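Local atomic coordinates of YjbQ family protein (Sulfolobus solfataricus, PDB entry 1VPH), a protein that is of unknown function but belongs to the YjbQ (UPF0047) family and binds a potassium ion. Residues N65-G70 and W125-L130. Sequence-based numbering, arbitrary orientation.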
loop_
_atom_site.group_PDB
_atom_site.type_symbol
_atom_site.label_atom_id
_atom_site.label_comp_id
_atom_site.label_asym_id
_atom_site.label_seq_id
_atom_site.Cartn_x
_atom_site.Cartn_y
_atom_site.Cartn_z
ATOM N N ASN C 65 2.079 -12.394 -2.402
ATOM C CA ASN C 65 3.362 -13.076 -2.295
ATOM C C ASN C 65 3.250 -14.487 -2.820
ATOM O O ASN C 65 2.283 -14.803 -3.496
ATOM C CB ASN C 65 3.945 -12.992 -0.901
ATOM C CG ASN C 65 5.390 -12.749 -0.962
ATOM O OD1 ASN C 65 6.171 -13.711 -0.956
ATOM N ND2 ASN C 65 5.786 -11.453 -1.172
ATOM N N GLU C 66 4.263 -15.308 -2.553
ATOM C CA GLU C 66 4.346 -16.608 -3.145
ATOM C C GLU C 66 3.536 -17.641 -2.409
ATOM O O GLU C 66 3.640 -17.763 -1.179
ATOM C CB GLU C 66 5.800 -17.085 -3.193
ATOM C CG GLU C 66 5.937 -18.367 -3.986
ATOM C CD GLU C 66 7.372 -18.808 -4.186
ATOM O OE1 GLU C 66 8.323 -17.988 -4.050
ATOM O OE2 GLU C 66 7.526 -20.011 -4.502
ATOM N N HIS C 67 2.763 -18.424 -3.174
ATOM C CA HIS C 67 1.976 -19.484 -2.588
ATOM C C HIS C 67 2.863 -20.685 -2.352
ATOM O O HIS C 67 2.992 -21.522 -3.236
ATOM C CB HIS C 67 0.830 -19.898 -3.499
ATOM C CG HIS C 67 -0.174 -20.757 -2.819
ATOM N ND1 HIS C 67 -1.507 -20.409 -2.730
ATOM C CD2 HIS C 67 -0.052 -21.970 -2.211
ATOM C CE1 HIS C 67 -2.165 -21.384 -2.116
ATOM N NE2 HIS C 67 -1.304 -22.325 -1.766
ATOM N N GLU C 68 3.475 -20.748 -1.177
ATOM C CA GLU C 68 4.216 -21.914 -0.745
ATOM C C GLU C 68 3.829 -22.101 0.722
ATOM O O GLU C 68 3.775 -21.162 1.500
ATOM C CB GLU C 68 5.720 -21.737 -0.955
ATOM C CG GLU C 68 6.497 -22.987 -0.634
ATOM C CD GLU C 68 6.835 -23.150 0.871
ATOM O OE1 GLU C 68 7.237 -22.156 1.519
ATOM O OE2 GLU C 68 6.763 -24.304 1.386
ATOM N N ARG C 69 3.486 -23.317 1.084
ATOM C CA ARG C 69 2.810 -23.550 2.352
ATOM C C ARG C 69 3.686 -23.166 3.547
ATOM O O ARG C 69 3.185 -22.580 4.516
ATOM C CB ARG C 69 2.341 -25.043 2.414
ATOM C CG ARG C 69 1.817 -25.439 3.763
ATOM C CD ARG C 69 1.223 -26.845 3.771
ATOM N NE ARG C 69 1.372 -27.444 5.089
ATOM N N GLY C 70 4.985 -23.437 3.456
ATOM C CA GLY C 70 5.938 -23.000 4.493
ATOM C C GLY C 70 5.965 -21.486 4.672
ATOM O O GLY C 70 5.831 -20.969 5.799
ATOM N N TRP C 125 5.549 -15.751 -9.092
ATOM C CA TRP C 125 5.387 -16.176 -7.696
ATOM C C TRP C 125 4.717 -15.098 -6.835
ATOM O O TRP C 125 4.913 -15.035 -5.637
ATOM C CB TRP C 125 6.717 -16.677 -7.160
ATOM C CG TRP C 125 7.162 -17.861 -7.990
ATOM C CD1 TRP C 125 6.628 -19.135 -7.982
ATOM C CD2 TRP C 125 8.154 -17.851 -8.997
ATOM N NE1 TRP C 125 7.269 -19.915 -8.898
ATOM C CE2 TRP C 125 8.217 -19.152 -9.533
ATOM C CE3 TRP C 125 9.023 -16.876 -9.481
ATOM C CZ2 TRP C 125 9.109 -19.496 -10.540
ATOM C CZ3 TRP C 125 9.904 -17.212 -10.463
ATOM C CH2 TRP C 125 9.947 -18.511 -10.995
ATOM N N GLN C 126 3.849 -14.325 -7.492
ATOM C CA GLN C 126 3.140 -13.263 -6.873
ATOM C C GLN C 126 1.647 -13.555 -6.860
ATOM O O GLN C 126 0.933 -13.227 -7.794
ATOM C CB GLN C 126 3.410 -12.001 -7.690
ATOM C CG GLN C 126 3.126 -10.739 -6.989
ATOM C CD GLN C 126 3.716 -9.554 -7.746
ATOM O OE1 GLN C 126 3.817 -9.597 -8.967
ATOM N NE2 GLN C 126 4.167 -8.518 -7.017
ATOM N N ASN C 127 1.169 -14.182 -5.788
ATOM C CA ASN C 127 -0.242 -14.555 -5.696
ATOM C C ASN C 127 -0.902 -13.568 -4.749
ATOM O O ASN C 127 -0.229 -12.946 -3.905
ATOM C CB ASN C 127 -0.363 -15.993 -5.183
ATOM C CG ASN C 127 -0.072 -17.031 -6.278
ATOM O OD1 ASN C 127 0.798 -16.854 -7.146
ATOM N ND2 ASN C 127 -0.846 -18.083 -6.271
ATOM N N ILE C 128 -2.221 -13.459 -4.867
ATOM C CA ILE C 128 -2.988 -12.490 -4.092
ATOM C C ILE C 128 -3.699 -13.197 -2.945
ATOM O O ILE C 128 -4.405 -14.208 -3.163
ATOM C CB ILE C 128 -4.027 -11.829 -4.947
ATOM C CG1 ILE C 128 -3.376 -11.163 -6.171
ATOM C CG2 ILE C 128 -4.764 -10.805 -4.124
ATOM C CD1 ILE C 128 -4.320 -10.459 -7.081
ATOM N N PHE C 129 -3.535 -12.669 -1.726
ATOM C CA PHE C 129 -4.120 -13.293 -0.531
ATOM C C PHE C 129 -4.971 -12.356 0.289
ATOM O O PHE C 129 -4.615 -11.201 0.571
ATOM C CB PHE C 129 -3.043 -13.830 0.394
ATOM C CG PHE C 129 -2.184 -14.929 -0.190
ATOM C CD1 PHE C 129 -2.558 -16.257 -0.086
ATOM C CD2 PHE C 129 -0.986 -14.614 -0.763
ATOM C CE1 PHE C 129 -1.741 -17.253 -0.580
ATOM C CE2 PHE C 129 -0.180 -15.589 -1.288
ATOM C CZ PHE C 129 -0.540 -16.886 -1.209
ATOM N N LEU C 130 -6.081 -12.878 0.734
ATOM C CA LEU C 130 -6.808 -12.319 1.858
ATOM C C LEU C 130 -6.092 -12.723 3.121
ATOM O O LEU C 130 -5.790 -13.941 3.335
ATOM C CB LEU C 130 -8.237 -12.875 1.891
ATOM C CG LEU C 130 -8.898 -12.435 3.203
ATOM C CD1 LEU C 130 -9.177 -10.942 3.115
ATOM C CD2 LEU C 130 -10.163 -13.208 3.487
HETATM O O HOH W 1 2.840 -18.150 -5.974
#
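Asn65 and Asn127 form an antiparallel hydrogen-bonded pair, and the tight part of the contact is built round it. Asn127 N donates to Asn65 O at 2.6 Å. In return, Asn65 N donates to Asn127 O at 2.8 Å, with an N-H...O angle of 136°. Phe129 packs beside this pair. Its ring turns an edge to the backbone, with CE2 3.4 Å from Asn65 O and close to in plane with it. The backbone end of Glu66 is also tight, with its CB 3.3 Å from Trp125 O. Asn65 OD1 is hydrogen-bonded to His101 of the second subunit.

The pair joins the end of strand 60-65, an edge strand within this chain, to the start of strand 127-132, the central one of three antiparallel strands. Beyond it, His67 is the centre of an inverse gamma turn, and Glu68 N-caps helix 69-83.

The solvent side is looser. His67 is exposed, and its ND1 lies 3.8 Å from Phe129 CE1. The two side chains cross at about a right angle, while their ring planes lie obliquely, 35° apart. Asp32 OD2 takes hydrogen bonds from both His67 ND1 and Asn127 ND2, which fixes the polar ends of these side chains. One water accepts from His67 N and donates weakly to Asn127 OD1. Glu66 and Trp125 lie side by side and point the same way. CG of Glu66 is anti to its backbone N (chi1 -172°), and the extended chain runs along the tryptophan, bringing OE2 to 3.7 Å from Trp125 CD1. An alanine at Glu66 would probably leave Trp125 CB without its CG and carboxylate neighbours and the indole freer to turn.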